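Local coordinates for ornithine carbamoyltransferase (Gloeobacter violaceus, PDB 3GD5), which probably catalyses the reversible transfer of the carbamoyl group of carbamoyl phosphate to ornithine, giving citrulline and phosphate on the way to arginine, at residues I109-Q114 / A131-E136; D15-D20 / I126-A131; G225-Y230 / C262-A267; L158-V163 / V180-A185. All coordinates share one frame; numbering follows the deposited sequence.

Contact 1: residues I109-Q114 / A131-E136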
loop_
_atom_site.group_PDB
_atom_site.type_symbol
_atom_site.label_atom_id
_atom_site.label_comp_id
_atom_site.label_asym_id
_atom_site.label_seq_id
_atom_site.Cartn_x
_atom_site.Cartn_y
_atom_site.Cartn_z
ATOM N N ILE A 109 -26.306 -8.194 2.923
ATOM C CA ILE A 109 -25.064 -8.155 2.177
ATOM C C ILE A 109 -24.937 -7.264 0.948
ATOM O O ILE A 109 -25.864 -7.105 0.155
ATOM C CB ILE A 109 -24.596 -9.599 1.814
ATOM C CG1 ILE A 109 -24.153 -9.666 0.361
ATOM C CG2 ILE A 109 -25.670 -10.617 2.148
ATOM C CD1 ILE A 109 -23.628 -11.005 -0.027
ATOM N N ARG A 110 -23.739 -6.699 0.821
ATOM C CA ARG A 110 -23.360 -5.812 -0.266
ATOM C C ARG A 110 -22.318 -6.459 -1.167
ATOM O O ARG A 110 -21.172 -6.628 -0.757
ATOM C CB ARG A 110 -22.733 -4.537 0.286
ATOM C CG ARG A 110 -23.641 -3.345 0.384
ATOM C CD ARG A 110 -22.841 -2.100 0.044
ATOM N NE ARG A 110 -22.289 -2.211 -1.303
ATOM C CZ ARG A 110 -21.614 -1.248 -1.925
ATOM N NH1 ARG A 110 -21.389 -0.083 -1.323
ATOM N NH2 ARG A 110 -21.189 -1.444 -3.168
ATOM N N THR A 111 -22.706 -6.825 -2.382
ATOM C CA THR A 111 -21.752 -7.399 -3.331
ATOM C C THR A 111 -21.858 -6.571 -4.594
ATOM O O THR A 111 -22.618 -5.604 -4.645
ATOM C CB THR A 111 -22.067 -8.866 -3.706
ATOM O OG1 THR A 111 -23.383 -8.947 -4.265
ATOM C CG2 THR A 111 -21.970 -9.764 -2.500
ATOM N N PHE A 112 -21.094 -6.944 -5.608
ATOM C CA PHE A 112 -21.124 -6.234 -6.873
ATOM C C PHE A 112 -22.038 -6.995 -7.821
ATOM O O PHE A 112 -22.921 -6.421 -8.456
ATOM C CB PHE A 112 -19.709 -6.134 -7.453
ATOM C CG PHE A 112 -18.747 -5.405 -6.562
ATOM C CD1 PHE A 112 -18.914 -4.046 -6.303
ATOM C CD2 PHE A 112 -17.704 -6.083 -5.940
ATOM C CE1 PHE A 112 -18.058 -3.369 -5.432
ATOM C CE2 PHE A 112 -16.842 -5.420 -5.066
ATOM C CZ PHE A 112 -17.021 -4.057 -4.810
ATOM N N ALA A 113 -21.835 -8.299 -7.905
ATOM C CA ALA A 113 -22.657 -9.113 -8.785
ATOM C C ALA A 113 -23.864 -9.701 -8.058
ATOM O O ALA A 113 -23.739 -10.244 -6.961
ATOM C CB ALA A 113 -21.815 -10.229 -9.395
ATOM N N GLN A 114 -25.032 -9.584 -8.679
ATOM C CA GLN A 114 -26.264 -10.117 -8.118
ATOM C C GLN A 114 -26.089 -11.621 -7.922
ATOM O O GLN A 114 -26.563 -12.194 -6.942
ATOM C CB GLN A 114 -27.432 -9.862 -9.082
ATOM C CG GLN A 114 -28.811 -10.222 -8.542
ATOM C CD GLN A 114 -29.331 -9.202 -7.543
ATOM O OE1 GLN A 114 -28.876 -8.064 -7.520
ATOM N NE2 GLN A 114 -30.302 -9.601 -6.727
ATOM N N ALA A 131 -28.254 -5.645 0.483
ATOM C CA ALA A 131 -27.918 -4.347 1.048
ATOM C C ALA A 131 -27.595 -3.398 -0.096
ATOM O O ALA A 131 -27.745 -2.184 0.028
ATOM C CB ALA A 131 -26.724 -4.475 1.980
ATOM N N LEU A 132 -27.138 -3.973 -1.204
ATOM C CA LEU A 132 -26.807 -3.221 -2.405
ATOM C C LEU A 132 -25.955 -4.072 -3.348
ATOM O O LEU A 132 -25.021 -4.748 -2.910
ATOM C CB LEU A 132 -26.031 -1.944 -2.046
ATOM C CG LEU A 132 -26.129 -0.747 -3.002
ATOM C CD1 LEU A 132 -25.232 0.381 -2.513
ATOM C CD2 LEU A 132 -25.729 -1.162 -4.401
ATOM N N THR A 133 -26.296 -4.060 -4.636
ATOM C CA THR A 133 -25.510 -4.774 -5.640
ATOM C C THR A 133 -25.424 -3.866 -6.856
ATOM O O THR A 133 -26.061 -2.809 -6.905
ATOM C CB THR A 133 -26.137 -6.140 -6.087
ATOM O OG1 THR A 133 -27.369 -5.905 -6.777
ATOM C CG2 THR A 133 -26.378 -7.060 -4.886
ATOM N N ASP A 134 -24.628 -4.261 -7.834
ATOM C CA ASP A 134 -24.510 -3.458 -9.045
ATOM C C ASP A 134 -25.845 -3.436 -9.794
ATOM O O ASP A 134 -26.121 -2.504 -10.546
ATOM C CB ASP A 134 -23.419 -4.030 -9.956
ATOM C CG ASP A 134 -22.009 -3.731 -9.450
ATOM O OD1 ASP A 134 -21.064 -4.404 -9.910
ATOM O OD2 ASP A 134 -21.841 -2.818 -8.605
ATOM N N HIS A 135 -26.674 -4.453 -9.557
ATOM C CA HIS A 135 -27.960 -4.583 -10.228
ATOM C C HIS A 135 -29.173 -3.910 -9.575
ATOM O O HIS A 135 -30.014 -3.347 -10.278
ATOM C CB HIS A 135 -28.282 -6.066 -10.431
ATOM C CG HIS A 135 -29.416 -6.305 -11.375
ATOM N ND1 HIS A 135 -29.345 -5.988 -12.716
ATOM C CD2 HIS A 135 -30.660 -6.802 -11.169
ATOM C CE1 HIS A 135 -30.496 -6.277 -13.295
ATOM N NE2 HIS A 135 -31.311 -6.772 -12.380
ATOM N N GLU A 136 -29.277 -3.974 -8.248
ATOM C CA GLU A 136 -30.426 -3.389 -7.551
ATOM C C GLU A 136 -30.130 -2.846 -6.156
ATOM O O GLU A 136 -29.052 -3.054 -5.604
ATOM C CB GLU A 136 -31.551 -4.429 -7.429
ATOM C CG GLU A 136 -32.723 -4.214 -8.371
ATOM C CD GLU A 136 -33.901 -5.120 -8.060
ATOM O OE1 GLU A 136 -33.989 -6.211 -8.657
ATOM O OE2 GLU A 136 -34.733 -4.747 -7.209
#
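Where strand 106-110 ends, residues 109-114 run parallel to the chain at 131-136, with Arg110 bridged to Leu132 at the carboxyl edge of the parallel sheet in the carbamoyl phosphate domain. Active-site loops of such alpha/beta domains spring from this edge, and Arg110 is expected, by similarity, to bind carbamoyl phosphate. The pairing opens with Ala131 N, which donates to Ile109 O at 2.8 Å, then loosens at Thr111 N, whose bond to Leu132 O is weak at 3.2 Å, before Asp134 N donates to Phe112 O. Arg110 and Leu132 project side by side from one face of the sheet. The methylene CG of Arg110 lies 3.7 Å from Leu132 CB; bends at chi2 and chi3 then turn the guanidinium so that Leu132 CD1 sits over the centre of one of its faces. Asn168, a likely ornithine ligand, touches the same leucine. Farther along, Thr133 OG1 stands in the crowded position between its own backbone N and carbonyl carbon (chi1 66°). There Thr133 OG1 accepts from Glu136 N at 3.1 Å, an ST motif that holds the turn, together with a weak bond from His135 N. The same hydroxyl has its proton directed at the first residue of helix 114-124: Gln114, bent at chi2, receives it on OE1, 2.7 Å from Thr133 OG1 and nearly along the C=O axis.

Contact 2: residues D15-D20 / I126-A131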
loop_
_atom_site.group_PDB
_atom_site.type_symbol
_atom_site.label_atom_id
_atom_site.label_comp_id
_atom_site.label_asym_id
_atom_site.label_seq_id
_atom_site.Cartn_x
_atom_site.Cartn_y
_atom_site.Cartn_z
ATOM N N ASP A 15 -35.972 -14.590 1.233
ATOM C CA ASP A 15 -35.037 -13.493 1.003
ATOM C C ASP A 15 -35.603 -12.262 0.294
ATOM O O ASP A 15 -36.722 -12.272 -0.215
ATOM C CB ASP A 15 -33.860 -14.012 0.173
ATOM C CG ASP A 15 -33.381 -15.376 0.630
ATOM O OD1 ASP A 15 -32.941 -15.503 1.786
ATOM O OD2 ASP A 15 -33.449 -16.329 -0.172
ATOM N N LEU A 16 -34.805 -11.198 0.282
ATOM C CA LEU A 16 -35.144 -9.960 -0.412
ATOM C C LEU A 16 -33.886 -9.605 -1.182
ATOM O O LEU A 16 -33.100 -8.769 -0.744
ATOM C CB LEU A 16 -35.490 -8.816 0.553
ATOM C CG LEU A 16 -35.656 -7.468 -0.172
ATOM C CD1 LEU A 16 -36.723 -7.596 -1.259
ATOM C CD2 LEU A 16 -36.027 -6.374 0.807
ATOM N N LEU A 17 -33.703 -10.275 -2.316
ATOM C CA LEU A 17 -32.549 -10.095 -3.194
ATOM C C LEU A 17 -32.830 -9.057 -4.263
ATOM O O LEU A 17 -31.939 -8.321 -4.685
ATOM C CB LEU A 17 -32.220 -11.415 -3.888
ATOM C CG LEU A 17 -31.381 -12.437 -3.128
ATOM C CD1 LEU A 17 -31.753 -12.427 -1.663
ATOM C CD2 LEU A 17 -31.565 -13.807 -3.755
ATOM N N SER A 18 -34.085 -9.031 -4.696
ATOM C CA SER A 18 -34.565 -8.133 -5.730
ATOM C C SER A 18 -35.909 -7.606 -5.275
ATOM O O SER A 18 -36.632 -8.292 -4.552
ATOM C CB SER A 18 -34.730 -8.911 -7.039
ATOM O OG SER A 18 -35.614 -8.254 -7.926
ATOM N N LEU A 19 -36.247 -6.385 -5.674
ATOM C CA LEU A 19 -37.533 -5.838 -5.274
ATOM C C LEU A 19 -38.625 -6.734 -5.868
ATOM O O LEU A 19 -39.744 -6.787 -5.364
ATOM C CB LEU A 19 -37.697 -4.405 -5.778
ATOM C CG LEU A 19 -38.756 -3.589 -5.022
ATOM C CD1 LEU A 19 -38.375 -3.468 -3.544
ATOM C CD2 LEU A 19 -38.859 -2.210 -5.624
ATOM N N ASP A 20 -38.281 -7.451 -6.932
ATOM C CA ASP A 20 -39.231 -8.335 -7.589
ATOM C C ASP A 20 -39.465 -9.630 -6.810
ATOM O O ASP A 20 -40.089 -10.562 -7.318
ATOM C CB ASP A 20 -38.759 -8.658 -9.007
ATOM C CG ASP A 20 -39.904 -9.077 -9.918
ATOM O OD1 ASP A 20 -41.043 -8.614 -9.695
ATOM O OD2 ASP A 20 -39.662 -9.851 -10.867
ATOM N N ILE A 126 -30.144 -19.131 5.826
ATOM C CA ILE A 126 -30.784 -18.102 6.639
ATOM C C ILE A 126 -31.178 -16.933 5.740
ATOM O O ILE A 126 -30.597 -16.735 4.668
ATOM C CB ILE A 126 -29.860 -17.595 7.799
ATOM C CG1 ILE A 126 -28.440 -17.337 7.288
ATOM C CG2 ILE A 126 -29.854 -18.605 8.947
ATOM C CD1 ILE A 126 -27.534 -16.658 8.317
ATOM N N PRO A 127 -32.177 -16.147 6.158
ATOM C CA PRO A 127 -32.625 -15.006 5.354
ATOM C C PRO A 127 -31.479 -14.124 4.871
ATOM O O PRO A 127 -30.605 -13.744 5.651
ATOM C CB PRO A 127 -33.558 -14.259 6.300
ATOM C CG PRO A 127 -34.097 -15.341 7.188
ATOM C CD PRO A 127 -32.875 -16.187 7.457
ATOM N N VAL A 128 -31.480 -13.805 3.581
ATOM C CA VAL A 128 -30.458 -12.942 3.007
ATOM C C VAL A 128 -31.111 -11.704 2.399
ATOM O O VAL A 128 -32.060 -11.804 1.618
ATOM C CB VAL A 128 -29.633 -13.666 1.925
ATOM C CG1 VAL A 128 -28.725 -12.668 1.207
ATOM C CG2 VAL A 128 -28.799 -14.768 2.562
ATOM N N ILE A 129 -30.596 -10.535 2.767
ATOM C CA ILE A 129 -31.125 -9.272 2.283
ATOM C C ILE A 129 -30.094 -8.568 1.426
ATOM O O ILE A 129 -28.915 -8.513 1.774
ATOM C CB ILE A 129 -31.495 -8.353 3.461
ATOM C CG1 ILE A 129 -32.536 -9.042 4.343
ATOM C CG2 ILE A 129 -32.004 -7.016 2.950
ATOM C CD1 ILE A 129 -32.659 -8.432 5.723
ATOM N N ASN A 130 -30.540 -8.029 0.302
ATOM C CA ASN A 130 -29.662 -7.303 -0.600
ATOM C C ASN A 130 -29.454 -5.902 -0.035
ATOM O O ASN A 130 -30.367 -5.078 -0.064
ATOM C CB ASN A 130 -30.290 -7.217 -2.000
ATOM C CG ASN A 130 -29.488 -6.345 -2.946
ATOM O OD1 ASN A 130 -28.538 -5.684 -2.538
ATOM N ND2 ASN A 130 -29.874 -6.331 -4.217
ATOM N N ALA A 131 -28.254 -5.645 0.483
ATOM C CA ALA A 131 -27.918 -4.347 1.048
ATOM C C ALA A 131 -27.595 -3.398 -0.096
ATOM O O ALA A 131 -27.745 -2.184 0.028
ATOM C CB ALA A 131 -26.724 -4.475 1.980
#
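A carboxylate takes the place of a backbone carbonyl in this short pairing: Val128 N, at the start of strand 128-130, donates to Asp15 OD1 at 2.9 Å. The oxygen uses its anti lone pair, the one directed away from OD2, and a chi1 of -42° sets CG beside the backbone N of Asp15, so that the carboxylate lies alongside the strand. Next come two true backbone bonds, on either side of the single bridge between Leu16 and Ile129. Leu16 N points at Val128 O over 3.1 Å, lying in the plane of that carbonyl, and Leu16 O receives Asn130 N at 2.9 Å from a donor somewhat above its plane. A second side chain closes the series. Asn130, its CG anti to the backbone N (chi1 174°), extends toward residues 15-20 and gives ND2 to Leu17 O at 2.9 Å; the carbonyl oxygen lies close to the plane of the amide, and the N-H is well aligned at 163°. Leu17 O also accepts from Gln114 NE2, so two side-chain amides grip it. Apolar contact is slight: Leu17 CD1 lies 4.2 Å from Val128 CG1, and also rests against Val128 O. Leu16 and Ile129 both pack on helix 293-312 near the C-terminus. Residues 15-17 thus pair along the outer side of strand 128-130, an outermost strand of the parallel alpha/beta sheet in the carbamoyl phosphate domain.

Contact 3: residues G225-Y230 / C262-A267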
loop_
_atom_site.group_PDB
_atom_site.type_symbol
_atom_site.label_atom_id
_atom_site.label_comp_id
_atom_site.label_asym_id
_atom_site.label_seq_id
_atom_site.Cartn_x
_atom_site.Cartn_y
_atom_site.Cartn_z
ATOM N N GLY A 225 -45.065 17.114 -15.277
ATOM C CA GLY A 225 -46.151 16.514 -14.523
ATOM C C GLY A 225 -45.758 15.536 -13.426
ATOM O O GLY A 225 -46.620 14.863 -12.855
ATOM N N ALA A 226 -44.469 15.444 -13.118
ATOM C CA ALA A 226 -44.021 14.521 -12.079
ATOM C C ALA A 226 -44.223 15.124 -10.698
ATOM O O ALA A 226 -44.090 16.332 -10.517
ATOM C CB ALA A 226 -42.549 14.175 -12.289
ATOM N N HIS A 227 -44.554 14.280 -9.726
ATOM C CA HIS A 227 -44.756 14.730 -8.347
ATOM C C HIS A 227 -43.453 14.509 -7.590
ATOM O O HIS A 227 -43.272 14.999 -6.476
ATOM C CB HIS A 227 -45.852 13.907 -7.677
ATOM C CG HIS A 227 -47.125 13.856 -8.456
ATOM N ND1 HIS A 227 -48.099 14.826 -8.359
ATOM C CD2 HIS A 227 -47.572 12.963 -9.371
ATOM C CE1 HIS A 227 -49.091 14.533 -9.180
ATOM N NE2 HIS A 227 -48.796 13.408 -9.805
ATOM N N ILE A 228 -42.547 13.764 -8.216
ATOM C CA ILE A 228 -41.272 13.433 -7.607
ATOM C C ILE A 228 -40.152 13.390 -8.637
ATOM O O ILE A 228 -40.234 12.660 -9.621
ATOM C CB ILE A 228 -41.339 12.033 -6.923
ATOM C CG1 ILE A 228 -42.512 11.975 -5.949
ATOM C CG2 ILE A 228 -40.035 11.726 -6.186
ATOM C CD1 ILE A 228 -43.440 10.790 -6.206
ATOM N N LEU A 229 -39.117 14.193 -8.422
ATOM C CA LEU A 229 -37.950 14.168 -9.299
ATOM C C LEU A 229 -36.875 13.415 -8.499
ATOM O O LEU A 229 -36.563 13.773 -7.366
ATOM C CB LEU A 229 -37.489 15.585 -9.641
ATOM C CG LEU A 229 -38.464 16.382 -10.512
ATOM C CD1 LEU A 229 -37.859 17.737 -10.829
ATOM C CD2 LEU A 229 -38.759 15.618 -11.804
ATOM N N TYR A 230 -36.324 12.369 -9.099
ATOM C CA TYR A 230 -35.344 11.524 -8.434
ATOM C C TYR A 230 -34.046 11.439 -9.215
ATOM O O TYR A 230 -34.048 11.330 -10.441
ATOM C CB TYR A 230 -35.927 10.117 -8.283
ATOM C CG TYR A 230 -35.268 9.235 -7.245
ATOM C CD1 TYR A 230 -33.948 8.802 -7.387
ATOM C CD2 TYR A 230 -35.986 8.800 -6.132
ATOM C CE1 TYR A 230 -33.363 7.952 -6.443
ATOM C CE2 TYR A 230 -35.417 7.958 -5.189
ATOM C CZ TYR A 230 -34.105 7.537 -5.345
ATOM O OH TYR A 230 -33.542 6.729 -4.374
ATOM N N CYS A 262 -40.749 22.348 -14.521
ATOM C CA CYS A 262 -41.467 21.551 -15.512
ATOM C C CYS A 262 -42.327 20.451 -14.902
ATOM O O CYS A 262 -43.076 19.785 -15.611
ATOM C CB CYS A 262 -40.477 20.911 -16.484
ATOM S SG CYS A 262 -39.355 22.071 -17.284
ATOM N N ALA A 263 -42.216 20.257 -13.595
ATOM C CA ALA A 263 -42.972 19.214 -12.918
ATOM C C ALA A 263 -44.203 19.777 -12.215
ATOM O O ALA A 263 -44.482 20.974 -12.299
ATOM C CB ALA A 263 -42.075 18.504 -11.911
ATOM N N ALA A 264 -44.940 18.909 -11.525
ATOM C CA ALA A 264 -46.128 19.336 -10.796
ATOM C C ALA A 264 -45.722 20.418 -9.804
ATOM O O ALA A 264 -44.537 20.589 -9.514
ATOM C CB ALA A 264 -46.749 18.158 -10.063
ATOM N N ALA A 265 -46.706 21.145 -9.286
ATOM C CA ALA A 265 -46.450 22.227 -8.340
ATOM C C ALA A 265 -46.062 21.714 -6.963
ATOM O O ALA A 265 -45.288 22.351 -6.253
ATOM C CB ALA A 265 -47.678 23.125 -8.228
ATOM N N GLU A 266 -46.604 20.564 -6.581
ATOM C CA GLU A 266 -46.299 19.982 -5.278
ATOM C C GLU A 266 -45.171 18.965 -5.430
ATOM O O GLU A 266 -45.050 18.041 -4.631
ATOM C CB GLU A 266 -47.536 19.285 -4.698
ATOM C CG GLU A 266 -48.855 19.692 -5.345
ATOM C CD GLU A 266 -49.007 19.159 -6.766
ATOM O OE1 GLU A 266 -49.026 17.916 -6.937
ATOM O OE2 GLU A 266 -49.105 19.978 -7.708
ATOM N N ALA A 267 -44.347 19.143 -6.457
ATOM C CA ALA A 267 -43.247 18.226 -6.715
ATOM C C ALA A 267 -42.227 18.156 -5.586
ATOM O O ALA A 267 -41.841 19.169 -4.994
ATOM C CB ALA A 267 -42.548 18.598 -8.019
#
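Ala226 O receives the one strong hydrogen bond that joins residues 225-230 to 262-267. Ala264 N donates to Ala226 O at 2.9 Å from 28° above the carbonyl plane, while the methyl groups of Ala263 and Ala264 both lie against the same oxygen. Gly225 N finds a poorer partner in Cys262 O, a weak bond of 3.3 Å. From Ala264 to Ala267 the chain makes a type I turn closed by a weak bond from Ala267 N to Ala264 O, and Arg290 satisfies the carbonyls of Ala265 and Ala267 from outside. At His227 O the approach is through carbon, with Ala267 CA 3.2 Å away in a CA-H...O contact. Glu266 is bent at chi2, which brings OE1 to the edge of the His227 ring, 3.5 Å from ND1 and near the ring plane, a close approach, too long to count as a hydrogen bond, that would be favourable if the ring were protonated. Apolar support is light: Ala263 CB touches both Ala226 CB and Leu229 CD2, each at 4.4 Å. Beyond the turn, backbone bonds of His227 and Leu229 with Ile268 begin the pairing of strands 228-231 and 268-271, the far edge of the Rossmann-like parallel sheet in the ornithine-binding domain.

Contact 4: residues L158-V163 / V180-A185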
loop_
_atom_site.group_PDB
_atom_site.type_symbol
_atom_site.label_atom_id
_atom_site.label_comp_id
_atom_site.label_asym_id
_atom_site.label_seq_id
_atom_site.Cartn_x
_atom_site.Cartn_y
_atom_site.Cartn_z
ATOM N N LEU A 158 -49.720 8.682 -8.808
ATOM C CA LEU A 158 -48.570 9.578 -8.788
ATOM C C LEU A 158 -47.594 9.264 -9.921
ATOM O O LEU A 158 -47.631 8.180 -10.507
ATOM C CB LEU A 158 -47.844 9.450 -7.449
ATOM C CG LEU A 158 -48.045 10.531 -6.385
ATOM C CD1 LEU A 158 -49.494 10.985 -6.340
ATOM C CD2 LEU A 158 -47.596 9.977 -5.036
ATOM N N LYS A 159 -46.735 10.227 -10.236
ATOM C CA LYS A 159 -45.733 10.033 -11.268
ATOM C C LYS A 159 -44.337 10.373 -10.722
ATOM O O LYS A 159 -44.120 11.441 -10.136
ATOM C CB LYS A 159 -46.028 10.896 -12.497
ATOM C CG LYS A 159 -45.048 10.645 -13.643
ATOM C CD LYS A 159 -45.038 11.774 -14.663
ATOM C CE LYS A 159 -44.093 11.464 -15.815
ATOM N NZ LYS A 159 -44.002 12.565 -16.822
ATOM N N LEU A 160 -43.404 9.444 -10.925
ATOM C CA LEU A 160 -42.009 9.582 -10.486
ATOM C C LEU A 160 -41.121 9.715 -11.730
ATOM O O LEU A 160 -41.217 8.923 -12.671
ATOM C CB LEU A 160 -41.608 8.336 -9.672
ATOM C CG LEU A 160 -40.226 8.024 -9.059
ATOM C CD1 LEU A 160 -39.133 8.265 -10.078
ATOM C CD2 LEU A 160 -39.989 8.850 -7.810
ATOM N N ALA A 161 -40.271 10.732 -11.745
ATOM C CA ALA A 161 -39.354 10.935 -12.860
ATOM C C ALA A 161 -37.925 10.802 -12.343
ATOM O O ALA A 161 -37.527 11.495 -11.407
ATOM C CB ALA A 161 -39.559 12.302 -13.474
ATOM N N TYR A 162 -37.166 9.896 -12.946
ATOM C CA TYR A 162 -35.776 9.673 -12.560
ATOM C C TYR A 162 -34.873 10.180 -13.671
ATOM O O TYR A 162 -35.099 9.891 -14.844
ATOM C CB TYR A 162 -35.511 8.184 -12.333
ATOM C CG TYR A 162 -34.059 7.863 -12.055
ATOM C CD1 TYR A 162 -33.590 7.730 -10.750
ATOM C CD2 TYR A 162 -33.151 7.710 -13.100
ATOM C CE1 TYR A 162 -32.247 7.449 -10.491
ATOM C CE2 TYR A 162 -31.807 7.431 -12.855
ATOM C CZ TYR A 162 -31.363 7.298 -11.550
ATOM O OH TYR A 162 -30.046 6.982 -11.314
ATOM N N VAL A 163 -33.850 10.944 -13.304
ATOM C CA VAL A 163 -32.922 11.479 -14.294
ATOM C C VAL A 163 -31.497 11.190 -13.862
ATOM O O VAL A 163 -31.132 11.411 -12.707
ATOM C CB VAL A 163 -33.103 13.014 -14.486
ATOM C CG1 VAL A 163 -34.554 13.323 -14.838
ATOM C CG2 VAL A 163 -32.687 13.766 -13.222
ATOM N N VAL A 180 -46.709 -0.337 -7.066
ATOM C CA VAL A 180 -47.668 0.402 -6.246
ATOM C C VAL A 180 -48.602 1.247 -7.105
ATOM O O VAL A 180 -49.422 2.008 -6.584
ATOM C CB VAL A 180 -46.973 1.324 -5.206
ATOM C CG1 VAL A 180 -46.273 0.482 -4.149
ATOM C CG2 VAL A 180 -45.993 2.256 -5.898
ATOM N N GLY A 181 -48.471 1.111 -8.422
ATOM C CA GLY A 181 -49.320 1.855 -9.333
ATOM C C GLY A 181 -48.834 3.262 -9.599
ATOM O O GLY A 181 -49.602 4.116 -10.043
ATOM N N MET A 182 -47.560 3.515 -9.323
ATOM C CA MET A 182 -46.991 4.834 -9.550
ATOM C C MET A 182 -46.326 4.828 -10.918
ATOM O O MET A 182 -45.538 3.929 -11.228
ATOM C CB MET A 182 -45.959 5.166 -8.464
ATOM C CG MET A 182 -45.390 6.578 -8.545
ATOM S SD MET A 182 -44.108 6.944 -7.293
ATOM C CE MET A 182 -45.028 6.884 -5.838
ATOM N N SER A 183 -46.659 5.819 -11.741
ATOM C CA SER A 183 -46.070 5.924 -13.067
ATOM C C SER A 183 -44.627 6.392 -12.939
ATOM O O SER A 183 -44.304 7.215 -12.082
ATOM C CB SER A 183 -46.859 6.913 -13.932
ATOM O OG SER A 183 -48.126 6.382 -14.290
ATOM N N ILE A 184 -43.755 5.861 -13.785
ATOM C CA ILE A 184 -42.356 6.252 -13.740
ATOM C C ILE A 184 -41.751 6.487 -15.113
ATOM O O ILE A 184 -41.936 5.702 -16.043
ATOM C CB ILE A 184 -41.485 5.202 -12.996
ATOM C CG1 ILE A 184 -40.007 5.625 -13.063
ATOM C CG2 ILE A 184 -41.703 3.810 -13.594
ATOM C CD1 ILE A 184 -39.064 4.758 -12.261
ATOM N N ALA A 185 -41.027 7.589 -15.223
ATOM C CA ALA A 185 -40.353 7.960 -16.452
ATOM C C ALA A 185 -38.868 8.056 -16.095
ATOM O O ALA A 185 -38.481 8.824 -15.209
ATOM C CB ALA A 185 -40.874 9.304 -16.943
#
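Two neighbouring parallel strands, 159-163 and 183-187, meet here as the two arms of a beta-alpha-beta unit whose crossover is helix 168-180, in the Rossmann-like ornithine-binding domain. Their short axes differ by 19°, and four backbone bonds alternate between them. Ser183 N opens the series on Leu158 O at 2.8 Å; Leu160 N follows on Ser183 O, at 2.7 Å and almost perfectly straight, then Ala185 N on Leu160 O and Tyr162 N on Ala185 O. Gly181, in a Schellman motif, lets the chain leave the helix for the second strand. Met182 begins the side-chain packing. Met182 CB lies 4.0 Å from Leu158 O, and its CG, anti to the backbone N, comes closer to that oxygen, at 3.4 Å. The chain stays extended to SD of Met182, which touches Leu160 CB at 3.7 Å. A turn at chi3 (-66°) then swings CE back across Leu158, where it meets both CB and CD2. On this buried side Leu160 and Ile184 continue side by side, joined through Leu160 CD1 and Ile184 CG1, while Ile148 of helix 138-152 covers Leu158, Leu160 and Met182. The other face of the sheet carries Lys159, Ser183 and Ala185. Lys159, fully extended, runs outward on this face to give NZ to the carbonyls of Ala222 and Arg224, with its CE 4.0 Å from Ala185 CB.

The four contacts fall into two pairs, one for each domain of the chain, and the pairs sit on opposite sides of its centre. Contacts 1 and 2 share Ala131 and reach the same sheet, through the neighbouring strands 106-110 and 128-130, and are tied together further by the carboxylate of Glu136, which reaches Ser18 OG and Leu19 N. Contacts 3 and 4 meet through strands 228-231 and 159-163, adjacent in the other sheet, with Ala161 bonded to Ile228 and Tyr230. Contact 4 is the buried one: regular backbone pairing and apolar side chains. The other three, only partly buried, lie at strand ends or sheet margins; contacts 1 and 2 recruit polar side chains as bonding partners, whereas contact 3 relies on sparse backbone bonds and small methyl groups.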